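Local coordinates for protein PrhC (Penicillium brasilianum, PDB 5X9J) that acts as an isomerase in the fungal biosynthesis of paraherquonin, a meroterpenoid with a highly congested hexacyclic skeleton, and works as a homodimer, at residues Gln133-Asp137 / Cys138-Asp142; Pro70-Asn73 / Gln74-Arg77; Arg152-Asp155 / Leu156-Leu160. All blocks are in the same frame, centred on the assembly; numbering follows the deposited sequence.

Coming from the N terminus, the chain first reaches contact 2, where the loop after strand 57-61 turns into helix 73-86 and the helix start is capped. It then runs through the sheet to contact 1, which closes the hairpin between strands 124-134 and 141-148. Strand 141-148 leads on into helix 150-162, the site of contact 3. The three sit in series; none nests in or crosses another. Contacts 1 and 2 have centres about 17 Å apart, while contacts 1 and 3 lie on opposite sides of the chain's centre, about 33 Å between centres. Together they span a hairpin end, a helix start and a helix next to the second subunit.

Contact 1 of 3, residues Gln133-Asp137 / Cys138-Asp142; sequences QATDD and CALVD
Ala134 faces Val141 as an antiparallel non-hydrogen-bonded pair, and the backbone bonds Asp142 N to Gln133 O and Thr135 N to Leu140 O (2.9 Å) lie to either side of it along the ladder. Beyond them the chain reverses through a type I turn from Thr135 to Cys138, closed by Cys138 N on Thr135 O. Two side-chain oxygens hold the loop's inside. Thr135 OG1 accepts from Leu140 N at 3.1 Å and donates to Asp137 OD1 at 2.9 Å, meeting that oxygen almost head-on. Its chi1 of 50° sets the hydroxyl between backbone N and carbonyl carbon, turned in over the loop, while CG2 rests 3.9 Å from Leu140 CB. Asp137 OD1 has a second donor, Ala139 N, which approaches at 3.2 Å from above the carboxylate plane; two donors share this one oxygen and probably help to hold the carboxylate's rotation. Gln133 NE2 reaches forward to the next residue, meeting Ala134 O in its carbonyl plane on a lone pair, and its amide also bonds Lys108 and Ala106. Ala134 and Cys138 pack on Leu30 of helix 26-43. This is a beta hairpin whose connecting loop is braced by side-chain-to-backbone bonds, joining strands 124-134 and 141-148.

Contact 2 of 3, residues Pro70-Asn73 / Gln74-Arg77; sequences PLNN and QETR
Asn72 and Glu75 exchange hydrogen bonds, each side chain taking the other's backbone N-H. Asn72 OD1 accepts Glu75 N at 2.9 Å, nearly in line with its C=O; in return, Glu75 OE2 uses its anti lone pair for Asn72 N at 2.8 Å, on a straight bond of 171°. A chi1 of 61° holds the Asn72 amide between its own N and carbonyl carbon and so swings OD1 over the first turn. The Glu75 chain, extended beyond CG, crosses it at about a right angle, with amide and carboxylate planes 38° apart. An alanine at Asn72 would remove OD1 and probably leave Glu75 N without its capping acceptor, with the first turn more prone to fray. Further out, Asn72 O receives Thr76 N at 2.8 Å, and Leu71 CB packs 3.9 Å from Glu75 CB. The other carboxylate oxygen, Glu75 OE1, forms a salt bridge with Arg69, which helps fix the group's rotation, and Trp172 of helix 167-173 touches both Leu71 and Glu75. Asn73 ND2 bonds Thr54 O, while a water lies 3.0 Å from Asn73 OD1. Arg77 NH2 donates to Gln74 OE1 at 2.6 Å. The reciprocal pair is a capping box, with Asn72 as N-cap of helix 73-86.

Contact 3 of 3, residues Arg152-Asp155 / Leu156-Leu160; sequences RKQD and LMNRL
Arg152 O accepts two hydrogen bonds, from Leu156 N at 3.1 Å and from a water at 2.7 Å. That water also takes a weak bond from Arg159 NH2, so one water links the Arg159 side chain, weakly, to a carbonyl two turns back. Asp155 O accepts Arg159 N at 2.9 Å in the usual helical way, with a weak second bond from the side chain's NE at 3.5 Å. With chi1 at -73° the Arg159 CG lies beside the backbone N, and a bend at chi3 brings the guanidinium back along the helix, where Leu156 CD1 lies against one face, offset toward the rim. Its NH1 finds its main partners outside the helix, the carbonyls of Gly121 and Pro123.

A side-chain bridge spans one turn at Gln154. The chain bends at chi2 (56°), and NE2 donates to Asn158 OD1 at 2.9 Å. The acceptor lies in the glutamine's amide plane, but the donor stands above the Asn158 carbonyl plane, the two amides being 55° apart. Beneath this bridge Asn158 N bonds Gln154 O at 2.8 Å. The other end of the asparagine amide, ND2, donates a hydrogen bond to a second water at 2.6 Å, and that water donates to Asp155 OD1, joining Asp155 and Asn158, three residues apart.

Along the inward side, Met157 CG packs 3.2 Å from Lys153 O, its side chain touching Leu169 and Asp170 of helix 167-173, while Lys153 makes a cation-pi contact with Phe66 and Leu156 meets Tyr124 and Trp83. Arg152 packs on Pro64 and Gln154 on Val151, both of the second subunit. This is an amphipathic alpha helix, with an i to i+4 amide bridge and a water link between Asp155 and Asn158 on its polar side, a buried leucine and methionine side against the fold, and its N-terminal part at the dimer interface.

Contact 1 of 3, residues Gln133-Asp137 / Cys138-Asp142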
# COMPACT_ATOMS: atom_id res chain seq x y z
N GLN B 133 5.91 -6.47 -11.55
CA GLN B 133 6.14 -6.31 -12.97
C GLN B 133 6.68 -7.64 -13.47
O GLN B 133 7.74 -8.09 -13.02
CB GLN B 133 7.13 -5.18 -13.27
CG GLN B 133 7.58 -5.14 -14.74
CD GLN B 133 6.47 -4.65 -15.65
OE1 GLN B 133 6.08 -3.49 -15.58
NE2 GLN B 133 5.94 -5.54 -16.49
N ALA B 134 5.94 -8.29 -14.35
CA ALA B 134 6.36 -9.57 -14.88
C ALA B 134 7.12 -9.36 -16.18
O ALA B 134 7.00 -8.33 -16.84
CB ALA B 134 5.16 -10.48 -15.12
N THR B 135 7.92 -10.36 -16.55
CA THR B 135 8.44 -10.41 -17.90
C THR B 135 7.31 -10.65 -18.89
O THR B 135 6.16 -10.93 -18.52
CB THR B 135 9.48 -11.51 -18.06
OG1 THR B 135 8.95 -12.74 -17.55
CG2 THR B 135 10.74 -11.15 -17.33
N ASP B 136 7.66 -10.58 -20.18
CA ASP B 136 6.63 -10.60 -21.21
C ASP B 136 5.91 -11.95 -21.28
O ASP B 136 4.71 -12.00 -21.56
CB ASP B 136 7.23 -10.26 -22.57
CG ASP B 136 6.32 -9.38 -23.38
OD1 ASP B 136 6.65 -8.18 -23.54
OD2 ASP B 136 5.26 -9.88 -23.82
N ASP B 137 6.62 -13.04 -21.05
CA ASP B 137 5.96 -14.34 -21.01
C ASP B 137 5.33 -14.64 -19.65
O ASP B 137 4.79 -15.74 -19.47
CB ASP B 137 6.95 -15.46 -21.38
CG ASP B 137 8.20 -15.43 -20.53
OD1 ASP B 137 8.25 -14.67 -19.54
OD2 ASP B 137 9.15 -16.18 -20.84
N CYS B 138 5.40 -13.70 -18.70
CA CYS B 138 4.82 -13.83 -17.36
C CYS B 138 5.46 -14.93 -16.54
O CYS B 138 4.86 -15.43 -15.59
CB CYS B 138 3.31 -14.07 -17.42
SG CYS B 138 2.41 -12.76 -18.21
N ALA B 139 6.68 -15.34 -16.88
CA ALA B 139 7.33 -16.41 -16.13
C ALA B 139 8.22 -15.90 -15.02
O ALA B 139 8.48 -16.64 -14.06
CB ALA B 139 8.14 -17.31 -17.06
N LEU B 140 8.70 -14.66 -15.11
CA LEU B 140 9.62 -14.13 -14.12
C LEU B 140 9.14 -12.77 -13.61
O LEU B 140 8.34 -12.09 -14.25
CB LEU B 140 11.03 -13.99 -14.69
CG LEU B 140 11.72 -15.29 -15.10
CD1 LEU B 140 12.91 -14.99 -15.99
CD2 LEU B 140 12.17 -16.05 -13.88
N VAL B 141 9.65 -12.39 -12.45
CA VAL B 141 9.35 -11.09 -11.86
C VAL B 141 10.52 -10.17 -12.14
O VAL B 141 11.68 -10.51 -11.83
CB VAL B 141 9.08 -11.23 -10.35
CG1 VAL B 141 8.92 -9.86 -9.73
CG2 VAL B 141 7.81 -12.09 -10.11
N ASP B 142 10.24 -9.01 -12.73
CA ASP B 142 11.28 -8.03 -13.07
C ASP B 142 11.24 -6.79 -12.18
O ASP B 142 12.21 -6.02 -12.17
CB ASP B 142 11.14 -7.62 -14.55
CG ASP B 142 12.30 -6.73 -15.04
OD1 ASP B 142 13.49 -7.03 -14.75
OD2 ASP B 142 12.01 -5.73 -15.72

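Contact 2 of 3, residues Pro70-Asn73 / Gln74-Arg77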
# COMPACT_ATOMS: atom_id res chain seq x y z
N PRO B 70 15.86 1.11 -3.68
CA PRO B 70 15.58 -0.22 -4.25
C PRO B 70 16.71 -1.20 -3.96
O PRO B 70 17.89 -0.83 -3.92
CB PRO B 70 15.47 0.06 -5.75
CG PRO B 70 16.28 1.32 -5.96
CD PRO B 70 16.06 2.13 -4.72
N LEU B 71 16.34 -2.45 -3.74
CA LEU B 71 17.30 -3.51 -3.46
C LEU B 71 17.40 -4.45 -4.66
O LEU B 71 16.39 -4.83 -5.24
CB LEU B 71 16.91 -4.31 -2.22
CG LEU B 71 16.80 -3.58 -0.88
CD1 LEU B 71 16.63 -4.60 0.23
CD2 LEU B 71 18.02 -2.71 -0.63
N ASN B 72 18.63 -4.82 -5.02
CA ASN B 72 18.82 -5.79 -6.08
C ASN B 72 18.74 -7.21 -5.50
O ASN B 72 18.50 -7.41 -4.31
CB ASN B 72 20.14 -5.53 -6.82
CG ASN B 72 21.37 -5.64 -5.92
OD1 ASN B 72 21.42 -6.44 -5.00
ND2 ASN B 72 22.38 -4.81 -6.20
N ASN B 73 18.96 -8.21 -6.36
CA ASN B 73 18.78 -9.60 -5.94
C ASN B 73 19.74 -9.98 -4.82
O ASN B 73 19.35 -10.68 -3.88
CB ASN B 73 18.94 -10.53 -7.14
CG ASN B 73 17.78 -10.42 -8.10
OD1 ASN B 73 16.71 -9.94 -7.74
ND2 ASN B 73 17.97 -10.88 -9.33
N GLN B 74 20.99 -9.53 -4.90
CA GLN B 74 21.94 -9.86 -3.84
C GLN B 74 21.56 -9.19 -2.53
O GLN B 74 21.65 -9.80 -1.46
CB GLN B 74 23.36 -9.47 -4.27
CG GLN B 74 24.41 -9.61 -3.16
CD GLN B 74 24.58 -11.06 -2.70
OE1 GLN B 74 24.41 -12.00 -3.48
NE2 GLN B 74 24.90 -11.23 -1.41
N GLU B 75 21.13 -7.93 -2.58
CA GLU B 75 20.71 -7.25 -1.36
C GLU B 75 19.46 -7.88 -0.77
O GLU B 75 19.33 -8.01 0.45
CB GLU B 75 20.50 -5.77 -1.65
CG GLU B 75 21.78 -5.06 -2.08
CD GLU B 75 21.53 -3.67 -2.62
OE1 GLU B 75 22.17 -2.73 -2.11
OE2 GLU B 75 20.69 -3.53 -3.55
N THR B 76 18.52 -8.30 -1.63
CA THR B 76 17.34 -9.01 -1.17
C THR B 76 17.71 -10.28 -0.41
O THR B 76 17.13 -10.58 0.65
CB THR B 76 16.43 -9.34 -2.35
OG1 THR B 76 15.84 -8.13 -2.84
CG2 THR B 76 15.33 -10.31 -1.94
N ARG B 77 18.67 -11.05 -0.93
CA ARG B 77 19.09 -12.26 -0.23
C ARG B 77 19.65 -11.92 1.15
O ARG B 77 19.30 -12.57 2.14
CB ARG B 77 20.12 -13.02 -1.05
CG ARG B 77 20.66 -14.28 -0.35
CD ARG B 77 21.39 -15.20 -1.32
NE ARG B 77 22.14 -14.42 -2.30
CZ ARG B 77 22.54 -14.89 -3.47
NH1 ARG B 77 22.26 -16.15 -3.82
NH2 ARG B 77 23.22 -14.10 -4.31
O HOH W 1 15.24 -7.89 -6.20

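Contact 3 of 3, residues Arg152-Asp155 / Leu156-Leu160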
# COMPACT_ATOMS: atom_id res chain seq x y z
N ARG B 152 3.04 -1.56 12.31
CA ARG B 152 3.34 -2.96 12.63
C ARG B 152 4.83 -3.23 12.53
O ARG B 152 5.42 -3.84 13.43
CB ARG B 152 2.57 -3.90 11.68
CG ARG B 152 1.08 -3.95 11.93
CD ARG B 152 0.75 -4.73 13.20
NE ARG B 152 -0.68 -4.73 13.50
CZ ARG B 152 -1.57 -5.55 12.95
NH1 ARG B 152 -1.18 -6.43 12.04
NH2 ARG B 152 -2.85 -5.48 13.29
N LYS B 153 5.47 -2.75 11.46
CA LYS B 153 6.89 -3.00 11.32
C LYS B 153 7.70 -2.24 12.35
O LYS B 153 8.67 -2.79 12.91
CB LYS B 153 7.37 -2.63 9.92
CG LYS B 153 8.83 -2.98 9.74
CD LYS B 153 9.33 -2.70 8.35
CE LYS B 153 10.64 -3.44 8.12
NZ LYS B 153 11.42 -2.80 7.02
N GLN B 154 7.36 -0.97 12.61
CA GLN B 154 8.13 -0.21 13.59
C GLN B 154 7.99 -0.81 14.99
O GLN B 154 8.95 -0.81 15.76
CB GLN B 154 7.71 1.26 13.60
CG GLN B 154 8.61 2.12 14.48
CD GLN B 154 10.11 2.01 14.09
OE1 GLN B 154 10.48 2.14 12.92
NE2 GLN B 154 10.97 1.76 15.09
N ASP B 155 6.80 -1.30 15.32
CA ASP B 155 6.60 -1.95 16.62
C ASP B 155 7.46 -3.20 16.74
O ASP B 155 8.05 -3.46 17.79
CB ASP B 155 5.13 -2.32 16.82
CG ASP B 155 4.24 -1.11 17.14
OD1 ASP B 155 4.78 -0.02 17.48
OD2 ASP B 155 2.99 -1.25 17.05
N LEU B 156 7.56 -3.99 15.66
CA LEU B 156 8.46 -5.14 15.67
C LEU B 156 9.90 -4.70 15.90
O LEU B 156 10.60 -5.26 16.74
CB LEU B 156 8.34 -5.93 14.37
CG LEU B 156 9.39 -7.04 14.22
CD1 LEU B 156 9.24 -8.11 15.32
CD2 LEU B 156 9.32 -7.68 12.85
N MET B 157 10.34 -3.68 15.15
CA MET B 157 11.71 -3.19 15.30
C MET B 157 11.97 -2.70 16.72
O MET B 157 13.06 -2.92 17.26
CB MET B 157 11.99 -2.06 14.31
CG MET B 157 11.89 -2.49 12.86
SD MET B 157 13.03 -3.84 12.51
CE MET B 157 14.58 -3.03 12.89
N ASN B 158 10.99 -2.03 17.33
CA ASN B 158 11.16 -1.60 18.72
C ASN B 158 11.28 -2.80 19.66
O ASN B 158 12.10 -2.80 20.58
CB ASN B 158 9.98 -0.72 19.14
CG ASN B 158 10.00 0.65 18.46
OD1 ASN B 158 11.02 1.10 17.94
ND2 ASN B 158 8.86 1.32 18.50
N ARG B 159 10.44 -3.82 19.47
CA ARG B 159 10.52 -5.01 20.32
C ARG B 159 11.85 -5.73 20.12
O ARG B 159 12.45 -6.20 21.10
CB ARG B 159 9.34 -5.94 20.03
CG ARG B 159 8.00 -5.42 20.58
CD ARG B 159 6.86 -6.41 20.31
NE ARG B 159 6.35 -6.28 18.95
CZ ARG B 159 5.88 -7.27 18.20
NH1 ARG B 159 5.85 -8.53 18.65
NH2 ARG B 159 5.44 -7.00 16.97
N LEU B 160 12.32 -5.82 18.88
CA LEU B 160 13.62 -6.44 18.61
C LEU B 160 14.75 -5.64 19.24
O LEU B 160 15.69 -6.23 19.79
CB LEU B 160 13.85 -6.55 17.10
CG LEU B 160 12.96 -7.52 16.31
CD1 LEU B 160 13.28 -7.41 14.81
CD2 LEU B 160 13.13 -8.96 16.80
O HOH W 2 4.09 -5.41 15.14
O HOH W 3 6.77 0.37 19.62